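Local coordinates for protein alpha-1,3-glucanase (Streptomyces thermodiastaticus, PDB 7C7D) that hydrolyses alpha-1,3-glucan, probably cleaving within the chain, as the thermostable catalytic unit of a family GH87 glycosidase built on a parallel beta-helix, at residues P243-I249 / Y268-S273; V211-A216 / A227-A231; T250-V256 / H275-Q279. All blocks are in the same frame, centred on the assembly; numbering follows the deposited sequence.

Contact 1 of 3, residues P243-I249 / Y268-S273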
loop_
_atom_site.group_PDB
_atom_site.type_symbol
_atom_site.label_atom_id
_atom_site.label_comp_id
_atom_site.label_asym_id
_atom_site.label_seq_id
_atom_site.Cartn_x
_atom_site.Cartn_y
_atom_site.Cartn_z
ATOM N N PRO A 243 -1.438 -17.296 22.543
ATOM C CA PRO A 243 -0.190 -18.075 22.478
ATOM C C PRO A 243 0.162 -18.425 21.043
ATOM O O PRO A 243 -0.705 -18.386 20.157
ATOM C CB PRO A 243 -0.524 -19.347 23.276
ATOM C CG PRO A 243 -1.733 -19.013 24.089
ATOM C CD PRO A 243 -2.494 -17.991 23.298
ATOM N N PRO A 244 1.420 -18.780 20.776
ATOM C CA PRO A 244 1.781 -19.277 19.442
ATOM C C PRO A 244 0.843 -20.389 18.993
ATOM O O PRO A 244 0.487 -21.280 19.766
ATOM C CB PRO A 244 3.207 -19.799 19.640
ATOM C CG PRO A 244 3.753 -18.958 20.747
ATOM C CD PRO A 244 2.591 -18.680 21.667
ATOM N N GLY A 245 0.440 -20.331 17.735
ATOM C CA GLY A 245 -0.482 -21.310 17.200
ATOM C C GLY A 245 -1.215 -20.748 16.004
ATOM O O GLY A 245 -0.950 -19.638 15.545
ATOM N N ASP A 246 -2.152 -21.552 15.508
ATOM C CA ASP A 246 -3.025 -21.177 14.405
ATOM C C ASP A 246 -4.459 -21.257 14.901
ATOM O O ASP A 246 -4.867 -22.282 15.453
ATOM C CB ASP A 246 -2.838 -22.126 13.218
ATOM C CG ASP A 246 -1.497 -21.945 12.534
ATOM O OD1 ASP A 246 -1.361 -21.034 11.688
ATOM O OD2 ASP A 246 -0.567 -22.717 12.848
ATOM N N TYR A 247 -5.220 -20.183 14.714
ATOM C CA TYR A 247 -6.561 -20.076 15.274
ATOM C C TYR A 247 -7.537 -19.722 14.172
ATOM O O TYR A 247 -7.421 -18.661 13.557
ATOM C CB TYR A 247 -6.614 -18.982 16.341
ATOM C CG TYR A 247 -5.638 -19.193 17.459
ATOM C CD1 TYR A 247 -4.329 -18.734 17.364
ATOM C CD2 TYR A 247 -6.025 -19.856 18.615
ATOM C CE1 TYR A 247 -3.429 -18.936 18.390
ATOM C CE2 TYR A 247 -5.137 -20.060 19.646
ATOM C CZ TYR A 247 -3.839 -19.595 19.532
ATOM O OH TYR A 247 -2.960 -19.801 20.568
ATOM N N ARG A 248 -8.511 -20.587 13.936
ATOM C CA ARG A 248 -9.577 -20.284 12.992
ATOM C C ARG A 248 -10.601 -19.394 13.684
ATOM O O ARG A 248 -11.113 -19.749 14.752
ATOM C CB ARG A 248 -10.232 -21.578 12.515
ATOM C CG ARG A 248 -11.402 -21.375 11.562
ATOM C CD ARG A 248 -11.625 -22.606 10.694
ATOM N NE ARG A 248 -12.159 -23.731 11.458
ATOM C CZ ARG A 248 -13.449 -23.914 11.719
ATOM N NH1 ARG A 248 -14.351 -23.045 11.279
ATOM N NH2 ARG A 248 -13.841 -24.967 12.422
ATOM N N ILE A 249 -10.887 -18.236 13.093
ATOM C CA ILE A 249 -11.898 -17.306 13.595
ATOM C C ILE A 249 -12.857 -17.023 12.443
ATOM O O ILE A 249 -12.565 -16.189 11.581
ATOM C CB ILE A 249 -11.279 -16.006 14.126
ATOM C CG1 ILE A 249 -10.267 -16.302 15.236
ATOM C CG2 ILE A 249 -12.365 -15.048 14.609
ATOM C CD1 ILE A 249 -10.902 -16.602 16.571
ATOM N N TYR A 268 4.269 -16.000 14.910
ATOM C CA TYR A 268 3.995 -17.102 15.830
ATOM C C TYR A 268 2.525 -17.259 16.175
ATOM O O TYR A 268 2.028 -18.388 16.224
ATOM C CB TYR A 268 4.790 -16.912 17.128
ATOM C CG TYR A 268 6.267 -16.751 16.899
ATOM C CD1 TYR A 268 7.058 -17.832 16.534
ATOM C CD2 TYR A 268 6.873 -15.511 17.032
ATOM C CE1 TYR A 268 8.416 -17.682 16.320
ATOM C CE2 TYR A 268 8.224 -15.352 16.818
ATOM C CZ TYR A 268 8.991 -16.440 16.462
ATOM O OH TYR A 268 10.342 -16.274 16.248
ATOM N N SER A 269 1.823 -16.161 16.449
ATOM C CA SER A 269 0.406 -16.194 16.795
ATOM C C SER A 269 -0.383 -15.793 15.557
ATOM O O SER A 269 -0.401 -14.618 15.184
ATOM C CB SER A 269 0.122 -15.244 17.955
ATOM O OG SER A 269 0.939 -15.546 19.075
ATOM N N VAL A 270 -1.049 -16.761 14.934
ATOM C CA VAL A 270 -1.623 -16.573 13.605
ATOM C C VAL A 270 -3.119 -16.859 13.661
ATOM O O VAL A 270 -3.530 -17.993 13.937
ATOM C CB VAL A 270 -0.927 -17.453 12.555
ATOM C CG1 VAL A 270 -1.541 -17.211 11.185
ATOM C CG2 VAL A 270 0.570 -17.157 12.528
ATOM N N VAL A 271 -3.926 -15.834 13.406
ATOM C CA VAL A 271 -5.374 -15.959 13.284
ATOM C C VAL A 271 -5.713 -16.112 11.810
ATOM O O VAL A 271 -5.242 -15.331 10.969
ATOM C CB VAL A 271 -6.076 -14.724 13.876
ATOM C CG1 VAL A 271 -7.538 -14.667 13.434
ATOM C CG2 VAL A 271 -5.939 -14.687 15.396
ATOM N N HIS A 272 -6.538 -17.111 11.498
ATOM C CA HIS A 272 -7.032 -17.347 10.146
ATOM C C HIS A 272 -8.477 -16.872 10.119
ATOM O O HIS A 272 -9.370 -17.526 10.664
ATOM C CB HIS A 272 -6.898 -18.820 9.781
ATOM C CG HIS A 272 -5.477 -19.288 9.770
ATOM N ND1 HIS A 272 -4.671 -19.204 8.654
ATOM C CD2 HIS A 272 -4.697 -19.785 10.759
ATOM C CE1 HIS A 272 -3.468 -19.664 8.947
ATOM N NE2 HIS A 272 -3.456 -20.023 10.218
ATOM N N SER A 273 -8.697 -15.706 9.520
ATOM C CA SER A 273 -10.020 -15.108 9.487
ATOM C C SER A 273 -10.119 -14.195 8.284
ATOM O O SER A 273 -9.155 -13.501 7.943
ATOM C CB SER A 273 -10.268 -14.275 10.743
ATOM O OG SER A 273 -11.579 -13.752 10.742
#
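D246 and H272 both carry CG beside the backbone N and anti to the carbonyl carbon (chi1 -70° and -62°), and with these torsions the carboxylate and the imidazole meet on one face of a parallel strand pair. NE2 of H272 gives its hydrogen to OD1 of D246 at 2.8 Å in an almost straight bond. The carboxyl oxygen lies in the plane of the ring but is approached on its anti side, with the two flat groups turned 32° apart. This His-carboxylate bond spans two rungs of the register, since D246 is level with V270, whose CB packs 3.7 Å from the same OD1.

The backbones of 245-248 and 269-272 run parallel, joined by the alternating bonds of a parallel sheet: G245 N to Y268 O, V270 N to G245 O, Y247 N to V270 O, and H272 N to Y247 O, the last at 2.7 Å. Beyond them I249 N binds H272 O, and S273 OG donates to I249 O at 2.8 Å, closing the end of the pair with a side chain. At G245 a CB would be forced against the carbonyl O of P244 and would also crowd CE1 of Y247, whose OH returns to P243 O (2.7 Å). On the face of Y247 and V271, I249 CG1, in the conformer modelled here, rests on V271 CG1 at 3.7 Å.

The Y247, V271 and I249 part of that face turns toward helix 225-234, where F228 touches V271 and this conformer of I249. On the other face V270 meets R166 of strand 163-169, while strand 269-272 passes its outer backbone bonds on to strand 292-294.

Contact 2 of 3, residues V211-A216 / A227-A231; sequences VTDKGA and AFRDA
This is apolar packing of a turn against a helix, without a direct hydrogen bond between the two, at the end of the beta-helix where 211-216 leaves strand 209-210 and packs against helix 225-234. V211 carries the inner side: its CG1 sits over the centre of one face of the F228 ring, 3.8 Å from the centroid in a CH-pi contact, and also reaches A231 CB. CB of F228 points away from 211-216, but with CG beside the backbone N (chi1 -85°) the ring turns back to meet V211, while A216 CB comes to its edge. Replacing F228 by an alanine is likely to leave V211 CG1 without its aromatic face and to open a gap beside A216.

A227 CB is pressed into the turn, 3.3 Å from both K214 O and A216 N. Within the turn, V211 O accepts K214 N and A216 N from opposite faces of its carbonyl plane, which helps to hold its shape. One water donates to K214 O (2.6 Å) and to D230 OD2 (2.8 Å); Q226 holds OD1 of D230. F228 also touches I242 and I249, consistent with the N-terminal helical cap of pectate lyase-like beta-helices.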
loop_
_atom_site.group_PDB
_atom_site.type_symbol
_atom_site.label_atom_id
_atom_site.label_comp_id
_atom_site.label_asym_id
_atom_site.label_seq_id
_atom_site.Cartn_x
_atom_site.Cartn_y
_atom_site.Cartn_z
ATOM N N VAL A 211 -6.389 -17.034 25.448
ATOM C CA VAL A 211 -7.513 -17.555 24.673
ATOM C C VAL A 211 -7.606 -19.070 24.780
ATOM O O VAL A 211 -8.701 -19.635 24.694
ATOM C CB VAL A 211 -7.460 -17.091 23.200
ATOM C CG1 VAL A 211 -7.606 -15.592 23.103
ATOM C CG2 VAL A 211 -6.177 -17.552 22.530
ATOM N N THR A 212 -6.472 -19.759 24.950
ATOM C CA THR A 212 -6.526 -21.213 25.061
ATOM C C THR A 212 -7.161 -21.652 26.373
ATOM O O THR A 212 -7.757 -22.732 26.439
ATOM C CB THR A 212 -5.138 -21.831 24.873
ATOM O OG1 THR A 212 -4.218 -21.261 25.811
ATOM C CG2 THR A 212 -4.640 -21.585 23.456
ATOM N N ASP A 213 -7.058 -20.831 27.419
ATOM C CA ASP A 213 -7.758 -21.132 28.661
ATOM C C ASP A 213 -9.267 -20.989 28.514
ATOM O O ASP A 213 -10.013 -21.543 29.326
ATOM C CB ASP A 213 -7.245 -20.236 29.790
ATOM C CG ASP A 213 -5.825 -20.577 30.209
ATOM O OD1 ASP A 213 -5.317 -21.639 29.790
ATOM O OD2 ASP A 213 -5.220 -19.787 30.962
ATOM N N LYS A 214 -9.729 -20.265 27.498
ATOM C CA LYS A 214 -11.147 -20.113 27.215
ATOM C C LYS A 214 -11.619 -21.040 26.104
ATOM O O LYS A 214 -12.729 -20.864 25.591
ATOM C CB LYS A 214 -11.470 -18.658 26.868
ATOM C CG LYS A 214 -11.166 -17.679 27.988
ATOM C CD LYS A 214 -12.112 -17.879 29.160
ATOM C CE LYS A 214 -11.802 -16.923 30.295
ATOM N NZ LYS A 214 -12.801 -17.056 31.396
ATOM N N GLY A 215 -10.802 -22.012 25.715
ATOM C CA GLY A 215 -11.217 -23.022 24.769
ATOM C C GLY A 215 -10.754 -22.830 23.344
ATOM O O GLY A 215 -11.195 -23.579 22.468
ATOM N N ALA A 216 -9.889 -21.856 23.077
ATOM C CA ALA A 216 -9.392 -21.672 21.721
ATOM C C ALA A 216 -8.517 -22.852 21.324
ATOM O O ALA A 216 -7.796 -23.419 22.152
ATOM C CB ALA A 216 -8.589 -20.375 21.615
ATOM N N ALA A 227 -14.190 -18.513 21.957
ATOM C CA ALA A 227 -13.138 -18.407 22.962
ATOM C C ALA A 227 -12.539 -17.006 22.995
ATOM O O ALA A 227 -12.301 -16.452 24.074
ATOM C CB ALA A 227 -12.047 -19.443 22.701
ATOM N N PHE A 228 -12.277 -16.421 21.824
ATOM C CA PHE A 228 -11.758 -15.056 21.803
ATOM C C PHE A 228 -12.770 -14.090 22.400
ATOM O O PHE A 228 -12.412 -13.193 23.172
ATOM C CB PHE A 228 -11.420 -14.640 20.371
ATOM C CG PHE A 228 -10.047 -15.054 19.916
ATOM C CD1 PHE A 228 -9.631 -16.376 20.005
ATOM C CD2 PHE A 228 -9.170 -14.117 19.385
ATOM C CE1 PHE A 228 -8.365 -16.750 19.579
ATOM C CE2 PHE A 228 -7.907 -14.486 18.962
ATOM C CZ PHE A 228 -7.501 -15.800 19.058
ATOM N N ARG A 229 -14.044 -14.265 22.050
ATOM C CA ARG A 229 -15.111 -13.453 22.618
ATOM C C ARG A 229 -15.138 -13.579 24.138
ATOM O O ARG A 229 -15.233 -12.576 24.856
ATOM C CB ARG A 229 -16.423 -13.927 22.003
ATOM C CG ARG A 229 -17.642 -13.075 22.203
ATOM C CD ARG A 229 -18.732 -13.679 21.330
ATOM N NE ARG A 229 -20.035 -13.057 21.498
ATOM C CZ ARG A 229 -21.173 -13.656 21.171
ATOM N NH1 ARG A 229 -21.151 -14.885 20.673
ATOM N NH2 ARG A 229 -22.329 -13.033 21.346
ATOM N N ASP A 230 -15.038 -14.811 24.644
ATOM C CA ASP A 230 -15.055 -15.031 26.090
ATOM C C ASP A 230 -13.834 -14.416 26.762
ATOM O O ASP A 230 -13.939 -13.857 27.860
ATOM C CB ASP A 230 -15.129 -16.527 26.394
ATOM C CG ASP A 230 -16.461 -17.144 26.007
ATOM O OD1 ASP A 230 -17.443 -16.396 25.821
ATOM O OD2 ASP A 230 -16.527 -18.387 25.897
ATOM N N ALA A 231 -12.661 -14.523 26.132
ATOM C CA ALA A 231 -11.457 -13.942 26.715
ATOM C C ALA A 231 -11.561 -12.425 26.782
ATOM O O ALA A 231 -11.190 -11.816 27.792
ATOM C CB ALA A 231 -10.227 -14.371 25.917
HETATM O O HOH W 1 -15.185 -20.597 24.704
#

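Contact 3 of 3, residues T250-V256 / H275-Q279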
loop_
_atom_site.group_PDB
_atom_site.type_symbol
_atom_site.label_atom_id
_atom_site.label_comp_id
_atom_site.label_asym_id
_atom_site.label_seq_id
_atom_site.Cartn_x
_atom_site.Cartn_y
_atom_site.Cartn_z
ATOM N N THR A 250 -13.997 -17.718 12.408
ATOM C CA THR A 250 -14.993 -17.394 11.393
ATOM C C THR A 250 -15.453 -15.954 11.549
ATOM O O THR A 250 -15.623 -15.237 10.556
ATOM C CB THR A 250 -16.186 -18.350 11.461
ATOM O OG1 THR A 250 -16.758 -18.321 12.775
ATOM C CG2 THR A 250 -15.755 -19.757 11.123
ATOM N N GLY A 251 -15.630 -15.505 12.790
ATOM C CA GLY A 251 -15.892 -14.113 13.063
ATOM C C GLY A 251 -17.321 -13.725 12.746
ATOM O O GLY A 251 -18.144 -14.560 12.353
ATOM N N PRO A 252 -17.651 -12.437 12.908
ATOM C CA PRO A 252 -16.746 -11.391 13.381
ATOM C C PRO A 252 -16.785 -11.271 14.891
ATOM O O PRO A 252 -17.732 -11.715 15.544
ATOM C CB PRO A 252 -17.365 -10.136 12.785
ATOM C CG PRO A 252 -18.844 -10.407 12.838
ATOM C CD PRO A 252 -18.997 -11.905 12.620
ATOM N N LEU A 253 -15.741 -10.666 15.442
ATOM C CA LEU A 253 -15.777 -10.161 16.803
ATOM C C LEU A 253 -16.361 -8.757 16.786
ATOM O O LEU A 253 -15.997 -7.932 15.938
ATOM C CB LEU A 253 -14.371 -10.122 17.401
ATOM C CG LEU A 253 -13.640 -11.464 17.499
ATOM C CD1 LEU A 253 -12.180 -11.283 17.890
ATOM C CD2 LEU A 253 -14.339 -12.391 18.484
ATOM N N SER A 254 -17.276 -8.496 17.708
ATOM C CA SER A 254 -17.805 -7.167 17.961
ATOM C C SER A 254 -17.769 -6.925 19.468
ATOM O O SER A 254 -17.408 -7.809 20.251
ATOM C CB SER A 254 -19.207 -7.014 17.359
ATOM O OG SER A 254 -20.113 -7.887 18.004
ATOM N N GLY A 255 -18.154 -5.728 19.894
ATOM C CA GLY A 255 -17.938 -5.403 21.291
ATOM C C GLY A 255 -16.484 -5.435 21.704
ATOM O O GLY A 255 -16.182 -5.616 22.886
ATOM N N VAL A 256 -15.565 -5.280 20.756
ATOM C CA VAL A 256 -14.148 -5.187 21.082
ATOM C C VAL A 256 -13.890 -3.775 21.597
ATOM O O VAL A 256 -13.904 -2.809 20.831
ATOM C CB VAL A 256 -13.262 -5.530 19.880
ATOM C CG1 VAL A 256 -11.807 -5.554 20.299
ATOM C CG2 VAL A 256 -13.660 -6.883 19.285
ATOM N N HIS A 275 -12.908 -12.123 8.342
ATOM C CA HIS A 275 -13.931 -11.224 8.871
ATOM C C HIS A 275 -13.678 -11.085 10.365
ATOM O O HIS A 275 -14.459 -11.574 11.184
ATOM C CB HIS A 275 -15.316 -11.827 8.605
ATOM C CG HIS A 275 -16.460 -10.906 8.887
ATOM N ND1 HIS A 275 -17.712 -11.373 9.222
ATOM C CD2 HIS A 275 -16.558 -9.555 8.860
ATOM C CE1 HIS A 275 -18.530 -10.351 9.395
ATOM N NE2 HIS A 275 -17.856 -9.235 9.179
ATOM N N PHE A 276 -12.568 -10.446 10.734
ATOM C CA PHE A 276 -12.051 -10.583 12.091
ATOM C C PHE A 276 -12.786 -9.695 13.093
ATOM O O PHE A 276 -13.397 -10.195 14.044
ATOM C CB PHE A 276 -10.539 -10.343 12.106
ATOM C CG PHE A 276 -9.916 -10.489 13.462
ATOM C CD1 PHE A 276 -9.943 -11.704 14.129
ATOM C CD2 PHE A 276 -9.317 -9.407 14.075
ATOM C CE1 PHE A 276 -9.365 -11.836 15.378
ATOM C CE2 PHE A 276 -8.741 -9.528 15.325
ATOM C CZ PHE A 276 -8.764 -10.745 15.980
ATOM N N ILE A 277 -12.729 -8.374 12.912
ATOM C CA ILE A 277 -13.468 -7.430 13.742
ATOM C C ILE A 277 -14.411 -6.649 12.842
ATOM O O ILE A 277 -13.987 -6.116 11.812
ATOM C CB ILE A 277 -12.527 -6.487 14.517
ATOM C CG1 ILE A 277 -11.796 -7.262 15.616
ATOM C CG2 ILE A 277 -13.298 -5.307 15.107
ATOM C CD1 ILE A 277 -10.622 -6.494 16.228
ATOM N N ASP A 278 -15.686 -6.585 13.228
ATOM C CA ASP A 278 -16.685 -5.856 12.450
ATOM C C ASP A 278 -17.669 -5.247 13.438
ATOM O O ASP A 278 -18.486 -5.961 14.033
ATOM C CB ASP A 278 -17.377 -6.805 11.469
ATOM C CG ASP A 278 -18.272 -6.091 10.468
ATOM O OD1 ASP A 278 -18.486 -4.868 10.597
ATOM O OD2 ASP A 278 -18.763 -6.769 9.538
ATOM N N GLN A 279 -17.583 -3.934 13.637
ATOM C CA GLN A 279 -18.428 -3.271 14.616
ATOM C C GLN A 279 -18.531 -1.804 14.244
ATOM O O GLN A 279 -17.545 -1.195 13.827
ATOM C CB GLN A 279 -17.852 -3.426 16.029
ATOM C CG GLN A 279 -16.404 -2.968 16.158
ATOM C CD GLN A 279 -15.793 -3.338 17.492
ATOM O OE1 GLN A 279 -16.201 -4.298 18.136
ATOM N NE2 GLN A 279 -14.812 -2.560 17.924
#
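Segment 250-256, which links strands 245-248 and 259-263, runs beside the first strand, 277-279, of the 11-strand parallel sheet that forms one side of the beta-helix. A single bridge joins L253 to I277: L253 N donates to F276 O at 2.8 Å, and D278 N returns a bond to L253 O at 3.0 Å.

The side chains hold the two ends. At one, the Q279 amide pairs with the backbone of V256 through both its polar atoms. V256 N reaches OE1 at 2.9 Å in the carbonyl plane, on a lone pair, and NE2 gives a hydrogen to V256 O at 3.1 Å, again on a lone pair and close to the amide plane. Q279 reaches this far because CG lies between the backbone N and the carbonyl carbon (chi1 54°) and the chain beyond is extended. Its NE2 has a second acceptor in S312 O, and V256 O also takes a bond from S282 OG.

At the other end P252, following a cis peptide bond, lies over the H275 imidazole, its CB 3.7 Å from the ring centroid in a CH-pi contact, while the same CB touches D278 CB. NE2 of H275 donates to the anti lone pair of D278 OD2 at 2.7 Å, nearly in the ring plane. OD1 of D278 is bound by N310 ND2. On the inner side L253 CD1 meets F276 CE1 at 3.8 Å, and V256 CG2 touches I277 CG1.

The bond to D278 thus fixes the rotation of the ring that P252 covers, and is likely to polarise the imidazole. The paired bonds likewise settle which end of the Q279 amide faces V256 N, so that a side chain supplies the pairing of a backbone edge.

From the N terminus, contact 2 comes first, closing the short loop between 211-216 and helix 225-234 before either of the others opens. Contacts 1 and 3 then cross, each closing a loop of 18 residues: 243-249 and 250-256 follow each other directly, and their partners 268-273 and 275-279 come in the same order, so contacts 1 and 3 each pair consecutive parts of two successive turns of the beta-helix. Side chains join all three. F228 of contact 2 packs on I249 of contact 1 and L253 of contact 3, while F276 of contact 3 touches V271 and I249. Together they tie the terminal helix to the first turns of the solenoid.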